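Local atomic coordinates of DUF5063 domain-containing protein (Bacteroides fragilis, PDB entry 3NRH), a protein that is of unknown function but folds as a predominantly alpha-helical protein and assembles in the crystal as a pair of identical subunits. Residues L49-K52 and A53-P57; I8-K11 and N12-E15; L142-C145 and Q146-G150. All coordinates share one frame; numbering follows the deposited sequence.

Contact 1: residues L49-K52 and A53-P57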
loop_
_atom_site.group_PDB
_atom_site.type_symbol
_atom_site.label_atom_id
_atom_site.label_comp_id
_atom_site.label_asym_id
_atom_site.label_seq_id
_atom_site.Cartn_x
_atom_site.Cartn_y
_atom_site.Cartn_z
ATOM N N LEU A 49 -4.172 5.915 -0.784
ATOM C CA LEU A 49 -5.498 5.787 -1.374
ATOM C C LEU A 49 -6.146 4.485 -0.900
ATOM O O LEU A 49 -7.334 4.455 -0.563
ATOM C CB LEU A 49 -5.399 5.811 -2.905
ATOM C CG LEU A 49 -6.692 5.711 -3.722
ATOM C CD1 LEU A 49 -7.606 6.887 -3.416
ATOM C CD2 LEU A 49 -6.350 5.681 -5.210
ATOM N N TYR A 50 -5.360 3.413 -0.859
ATOM C CA TYR A 50 -5.867 2.121 -0.415
ATOM C C TYR A 50 -6.297 2.205 1.051
ATOM O O TYR A 50 -7.378 1.742 1.429
ATOM C CB TYR A 50 -4.786 1.042 -0.562
ATOM C CG TYR A 50 -5.301 -0.347 -0.267
ATOM C CD1 TYR A 50 -5.842 -1.141 -1.276
ATOM C CD2 TYR A 50 -5.315 -0.838 1.038
ATOM C CE1 TYR A 50 -6.392 -2.395 -0.993
ATOM C CE2 TYR A 50 -5.867 -2.083 1.334
ATOM C CZ TYR A 50 -6.405 -2.853 0.315
ATOM O OH TYR A 50 -6.983 -4.064 0.620
ATOM N N LEU A 51 -5.435 2.790 1.875
ATOM C CA LEU A 51 -5.718 2.934 3.295
ATOM C C LEU A 51 -6.996 3.729 3.548
ATOM O O LEU A 51 -7.852 3.309 4.323
ATOM C CB LEU A 51 -4.537 3.610 3.989
ATOM C CG LEU A 51 -4.688 3.933 5.476
ATOM C CD1 LEU A 51 -4.998 2.675 6.262
ATOM C CD2 LEU A 51 -3.392 4.578 5.975
ATOM N N LYS A 52 -7.127 4.881 2.902
ATOM C CA LYS A 52 -8.319 5.704 3.089
ATOM C C LYS A 52 -9.588 5.007 2.596
ATOM O O LYS A 52 -10.655 5.149 3.195
ATOM C CB LYS A 52 -8.134 7.061 2.396
ATOM C CG LYS A 52 -7.038 7.916 3.019
ATOM C CD LYS A 52 -7.275 8.111 4.518
ATOM C CE LYS A 52 -6.087 8.759 5.213
ATOM N NZ LYS A 52 -6.263 8.780 6.697
ATOM N N ALA A 53 -9.478 4.243 1.513
ATOM C CA ALA A 53 -10.636 3.522 0.999
ATOM C C ALA A 53 -11.042 2.448 2.008
ATOM O O ALA A 53 -12.229 2.230 2.259
ATOM C CB ALA A 53 -10.304 2.882 -0.340
ATOM N N SER A 54 -10.045 1.791 2.594
ATOM C CA SER A 54 -10.281 0.733 3.572
ATOM C C SER A 54 -10.911 1.257 4.855
ATOM O O SER A 54 -11.543 0.502 5.589
ATOM C CB SER A 54 -8.962 0.032 3.923
ATOM O OG SER A 54 -8.359 -0.534 2.772
HETATM N N MSE A 55 -10.737 2.547 5.121
HETATM C CA MSE A 55 -11.274 3.157 6.335
HETATM C C MSE A 55 -12.631 3.824 6.173
HETATM O O MSE A 55 -13.170 4.390 7.130
HETATM C CB MSE A 55 -10.274 4.172 6.884
HETATM C CG MSE A 55 -8.982 3.528 7.354
HETATM SE SE MSE A 55 -7.693 4.824 7.970
HETATM C CE MSE A 55 -8.451 5.200 9.712
ATOM N N LEU A 56 -13.187 3.754 4.969
ATOM C CA LEU A 56 -14.485 4.357 4.699
ATOM C C LEU A 56 -15.586 3.693 5.510
ATOM O O LEU A 56 -15.493 2.515 5.852
ATOM C CB LEU A 56 -14.817 4.247 3.212
ATOM C CG LEU A 56 -14.007 5.165 2.291
ATOM C CD1 LEU A 56 -14.339 4.871 0.837
ATOM C CD2 LEU A 56 -14.318 6.615 2.629
ATOM N N PRO A 57 -16.635 4.453 5.853
ATOM C CA PRO A 57 -17.743 3.885 6.627
ATOM C C PRO A 57 -18.676 3.126 5.689
ATOM O O PRO A 57 -18.588 3.264 4.469
ATOM C CB PRO A 57 -18.399 5.119 7.234
ATOM C CG PRO A 57 -18.222 6.141 6.161
ATOM C CD PRO A 57 -16.781 5.914 5.720
HETATM O O HOH W 1 -8.834 -3.405 2.697
#

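Contact 2: residues I8-K11 and N12-E15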
loop_
_atom_site.group_PDB
_atom_site.type_symbol
_atom_site.label_atom_id
_atom_site.label_comp_id
_atom_site.label_asym_id
_atom_site.label_seq_id
_atom_site.Cartn_x
_atom_site.Cartn_y
_atom_site.Cartn_z
ATOM N N ILE A 8 -21.696 11.234 4.055
ATOM C CA ILE A 8 -20.890 12.123 3.226
ATOM C C ILE A 8 -20.156 13.181 4.046
ATOM O O ILE A 8 -19.311 13.906 3.522
ATOM C CB ILE A 8 -21.752 12.823 2.156
ATOM C CG1 ILE A 8 -22.854 13.645 2.826
ATOM C CG2 ILE A 8 -22.341 11.786 1.214
ATOM C CD1 ILE A 8 -23.659 14.480 1.858
ATOM N N PHE A 9 -20.476 13.267 5.333
ATOM C CA PHE A 9 -19.821 14.230 6.213
ATOM C C PHE A 9 -18.816 13.509 7.107
ATOM O O PHE A 9 -18.098 14.136 7.887
ATOM C CB PHE A 9 -20.856 14.951 7.080
ATOM C CG PHE A 9 -21.882 15.713 6.295
ATOM C CD1 PHE A 9 -21.499 16.736 5.432
ATOM C CD2 PHE A 9 -23.235 15.406 6.413
ATOM C CE1 PHE A 9 -22.451 17.446 4.698
ATOM C CE2 PHE A 9 -24.193 16.108 5.684
ATOM C CZ PHE A 9 -23.800 17.130 4.823
ATOM N N ASP A 10 -18.778 12.186 6.985
ATOM C CA ASP A 10 -17.875 11.355 7.775
ATOM C C ASP A 10 -16.427 11.825 7.633
ATOM O O ASP A 10 -15.979 12.168 6.539
ATOM C CB ASP A 10 -17.997 9.900 7.323
ATOM C CG ASP A 10 -17.278 8.940 8.240
ATOM O OD1 ASP A 10 -17.782 8.690 9.352
ATOM O OD2 ASP A 10 -16.207 8.439 7.847
ATOM N N LYS A 11 -15.699 11.838 8.745
ATOM C CA LYS A 11 -14.305 12.273 8.752
ATOM C C LYS A 11 -13.450 11.431 7.805
ATOM O O LYS A 11 -12.520 11.936 7.174
ATOM C CB LYS A 11 -13.739 12.187 10.174
ATOM C CG LYS A 11 -13.609 10.767 10.716
ATOM C CD LYS A 11 -13.256 10.769 12.200
ATOM C CE LYS A 11 -12.800 9.397 12.675
ATOM N NZ LYS A 11 -13.806 8.336 12.412
ATOM N N ASN A 12 -13.768 10.144 7.715
ATOM C CA ASN A 12 -13.034 9.226 6.852
ATOM C C ASN A 12 -13.368 9.492 5.389
ATOM O O ASN A 12 -12.533 9.297 4.501
ATOM C CB ASN A 12 -13.378 7.781 7.218
ATOM C CG ASN A 12 -12.848 7.384 8.584
ATOM O OD1 ASN A 12 -13.500 6.655 9.330
ATOM N ND2 ASN A 12 -11.652 7.855 8.912
ATOM N N VAL A 13 -14.593 9.937 5.136
ATOM C CA VAL A 13 -14.998 10.238 3.771
ATOM C C VAL A 13 -14.207 11.444 3.262
ATOM O O VAL A 13 -13.686 11.433 2.145
ATOM C CB VAL A 13 -16.509 10.533 3.691
ATOM C CG1 VAL A 13 -16.868 11.044 2.306
ATOM C CG2 VAL A 13 -17.293 9.267 3.997
ATOM N N ILE A 14 -14.110 12.479 4.092
ATOM C CA ILE A 14 -13.374 13.691 3.731
ATOM C C ILE A 14 -11.917 13.401 3.369
ATOM O O ILE A 14 -11.413 13.881 2.354
ATOM C CB ILE A 14 -13.399 14.715 4.891
ATOM C CG1 ILE A 14 -14.849 15.053 5.241
ATOM C CG2 ILE A 14 -12.619 15.974 4.507
ATOM C CD1 ILE A 14 -15.657 15.567 4.072
ATOM N N GLU A 15 -11.237 12.621 4.201
ATOM C CA GLU A 15 -9.845 12.294 3.929
ATOM C C GLU A 15 -9.715 11.466 2.653
ATOM O O GLU A 15 -8.730 11.594 1.932
ATOM C CB GLU A 15 -9.223 11.548 5.108
ATOM C CG GLU A 15 -9.204 12.366 6.388
ATOM C CD GLU A 15 -8.218 11.834 7.404
ATOM O OE1 GLU A 15 -8.210 10.607 7.646
ATOM O OE2 GLU A 15 -7.452 12.648 7.965
HETATM O O HOH W 2 -12.061 5.981 12.147
#

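Contact 3: residues L142-C145 and Q146-G150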
loop_
_atom_site.group_PDB
_atom_site.type_symbol
_atom_site.label_atom_id
_atom_site.label_comp_id
_atom_site.label_asym_id
_atom_site.label_seq_id
_atom_site.Cartn_x
_atom_site.Cartn_y
_atom_site.Cartn_z
ATOM N N LEU A 142 -20.532 7.597 -3.714
ATOM C CA LEU A 142 -19.621 7.074 -2.696
ATOM C C LEU A 142 -19.862 5.576 -2.519
ATOM O O LEU A 142 -18.923 4.777 -2.517
ATOM C CB LEU A 142 -19.846 7.781 -1.358
ATOM C CG LEU A 142 -19.044 7.217 -0.184
ATOM C CD1 LEU A 142 -17.563 7.403 -0.459
ATOM C CD2 LEU A 142 -19.443 7.915 1.113
ATOM N N ALA A 143 -21.128 5.199 -2.368
ATOM C CA ALA A 143 -21.491 3.794 -2.197
ATOM C C ALA A 143 -20.980 2.949 -3.362
ATOM O O ALA A 143 -20.446 1.862 -3.160
ATOM C CB ALA A 143 -23.011 3.654 -2.071
ATOM N N ILE A 144 -21.156 3.444 -4.583
ATOM C CA ILE A 144 -20.697 2.723 -5.767
ATOM C C ILE A 144 -19.179 2.565 -5.760
ATOM O O ILE A 144 -18.656 1.479 -6.005
ATOM C CB ILE A 144 -21.116 3.455 -7.057
ATOM C CG1 ILE A 144 -22.632 3.357 -7.232
ATOM C CG2 ILE A 144 -20.403 2.850 -8.268
ATOM C CD1 ILE A 144 -23.165 4.139 -8.406
ATOM N N CYS A 145 -18.473 3.655 -5.480
ATOM C CA CYS A 145 -17.020 3.622 -5.439
ATOM C C CYS A 145 -16.532 2.632 -4.385
ATOM O O CYS A 145 -15.607 1.857 -4.632
ATOM C CB CYS A 145 -16.476 5.016 -5.141
ATOM S SG CYS A 145 -14.680 5.142 -5.258
ATOM N N GLN A 146 -17.151 2.657 -3.208
ATOM C CA GLN A 146 -16.766 1.739 -2.142
ATOM C C GLN A 146 -17.046 0.286 -2.522
ATOM O O GLN A 146 -16.252 -0.608 -2.225
ATOM C CB GLN A 146 -17.512 2.075 -0.852
ATOM C CG GLN A 146 -17.285 1.061 0.252
ATOM C CD GLN A 146 -18.045 1.397 1.515
ATOM O OE1 GLN A 146 -19.278 1.414 1.527
ATOM N NE2 GLN A 146 -17.313 1.670 2.589
ATOM N N GLU A 147 -18.183 0.044 -3.165
ATOM C CA GLU A 147 -18.533 -1.315 -3.570
ATOM C C GLU A 147 -17.545 -1.826 -4.615
ATOM O O GLU A 147 -17.111 -2.980 -4.560
ATOM C CB GLU A 147 -19.952 -1.352 -4.139
ATOM C CG GLU A 147 -20.380 -2.712 -4.678
ATOM C CD GLU A 147 -20.201 -3.830 -3.667
ATOM O OE1 GLU A 147 -20.513 -3.613 -2.476
ATOM O OE2 GLU A 147 -19.761 -4.930 -4.064
ATOM N N ASN A 148 -17.185 -0.965 -5.562
ATOM C CA ASN A 148 -16.250 -1.358 -6.603
ATOM C C ASN A 148 -14.812 -1.488 -6.102
ATOM O O ASN A 148 -13.967 -2.096 -6.765
ATOM C CB ASN A 148 -16.338 -0.392 -7.785
ATOM C CG ASN A 148 -17.653 -0.524 -8.531
ATOM O OD1 ASN A 148 -18.353 -1.529 -8.393
ATOM N ND2 ASN A 148 -17.993 0.479 -9.329
ATOM N N PHE A 149 -14.534 -0.926 -4.929
ATOM C CA PHE A 149 -13.201 -1.045 -4.345
ATOM C C PHE A 149 -12.958 -2.532 -4.088
ATOM O O PHE A 149 -11.920 -3.080 -4.452
ATOM C CB PHE A 149 -13.128 -0.278 -3.019
ATOM C CG PHE A 149 -11.884 -0.559 -2.216
ATOM C CD1 PHE A 149 -10.629 -0.188 -2.692
ATOM C CD2 PHE A 149 -11.971 -1.187 -0.976
ATOM C CE1 PHE A 149 -9.478 -0.436 -1.942
ATOM C CE2 PHE A 149 -10.825 -1.440 -0.216
ATOM C CZ PHE A 149 -9.577 -1.064 -0.701
ATOM N N GLY A 150 -13.939 -3.183 -3.467
ATOM C CA GLY A 150 -13.812 -4.598 -3.161
ATOM C C GLY A 150 -14.017 -5.495 -4.364
ATOM O O GLY A 150 -13.401 -6.558 -4.470
#

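Contact 1: residues L49-K52 and A53-P57
Tyr-50 and Ser-54 meet one turn apart at the C-terminal end of helix 35-54, where the last helical residues run out into a loop. The Ser-54 hydroxyl folds back over the preceding turn: OG stands beside its own backbone N (chi1 -59°) and donates a hydrogen bond to Tyr-50 O at 2.8 Å, approaching from above the carbonyl plane. Ser-54 N holds the same oxygen from the opposite face at 2.9 Å, so two bonds grip Tyr-50 O. OG also comes within 3.3 Å of Tyr-50 CE2, oblique to the ring, and a water links OG to Tyr-50 OH. That phenol is further hydrogen-bonded to His-165 of the second subunit, which places this turn at the dimer interface. On another side of the helix the Leu-51 methyl CD1 flanks the selenium of selenomethionine Met-55, with SE 3.8 Å away. The regular helical bonding ends here: Met-55 N makes two weak bonds, to Leu-51 O and Lys-52 O. The amine of Lys-52 forms a salt bridge with Glu-15. Beyond the helix end, the Leu-56 side chain turns back to the last turn, its CG 3.5 Å from Lys-52 O.

Contact 2: residues I8-K11 and N12-E15
An aspartate N-cap starts helix 11-28: Asp-10, the residue just before the first turn, accepts from the backbone of Asn-12 through its side chain. With CG anti to the backbone N (chi1 -170°), the carboxylate swings forward beside the opening turn, and Asn-12 N donates to Asp-10 OD2 at 3.0 Å. The donor comes from above the carboxylate plane, 56° out of it, and the N-H...O angle is a bent 134°. The same geometry presses OD2 close to Asn-12 CB, and the carboxylate and amide planes of the two side chains are strongly inclined to each other. A negative carboxylate at this end would be expected to interact favourably with the helix dipole.

The main chain of Asp-10 continues the start of the helix. Its carbonyl O receives a nearly straight bond from Ile-14 N and a weak one from Val-13 N. The Val-13 side chain packs back on the cap residue, CG2 lying 3.5 Å from Asp-10 CB. Val-13 also touches Leu-142 and Phe-130, so the capped end rests on helices 135-169 and 112-131.

On the outer side, Lys-11 follows the flank of Asn-12. A turn at its last torsion carries the amine round toward the Asn-12 amide, with Lys-11 NZ 3.5 Å from Asn-12 OD1. A water bridges the two ends, accepting from Lys-11 NZ at 2.9 Å and donating to Asn-12 OD1 at 3.2 Å.

Contact 3: residues L142-C145 and Q146-G150
Asn-148 packs against Ile-144 one turn earlier in the long helix 135-169, its amide set against the beta-branch of the isoleucine. Its CB rests 3.5 Å from Ile-144 O. Because chi1 (-69°) sets CG beside the backbone N, the amide stays close to the preceding turn, and CG comes 3.4 Å from the same carbonyl oxygen. At the tip ND2 is the branch turned to Ile-144, 3.5 Å from both its O and its methyl CG2, with OD1 farther off at 3.9 Å from that O; ND2 also makes a hydrogen bond with Asp-122 on helix 112-131. Ile-144 O is itself taken by Asn-148 N at 2.9 Å. The neighbouring rungs are Gln-146 N to Leu-142 O at 2.8 Å and Glu-147 N to Ala-143 O at 2.9 Å; the next, Phe-149 N to Cys-145 O, is weak. Gln-146 extends from the helix to bind Pro-57 O through NE2 and Cys-59 N through OE1, while Cys-145 packs on Ile-123 and Phe-126. Three sound backbone bonds and one weak one thus hold this turn, and the two side-chain amides bond to other parts of the fold, Asn-148 to helix 112-131 and Gln-146 to the loop after helix 35-54.

How the contacts relate
From the N terminus the contacts come in series, none enclosing or crossing another, and each spans one continuous stretch without closing a long loop. Contact 2 begins helix 11-28, contact 1 ends helix 35-54, and contact 3 lies within helix 135-169. Contacts 2 and 1 bring the start of one helix beside the end of the next, tied by the Glu-15 to Lys-52 salt bridge and by Pro-57 packing on Asp-10. Contact 1 meets contact 3 where Tyr-50 lies against Phe-149 and where the loop after helix 35-54 reaches Gln-146. Contacts 2 and 3 touch more slightly, through apolar side chains. Together the three contacts tie helices 11-28, 35-54 and 135-169 together.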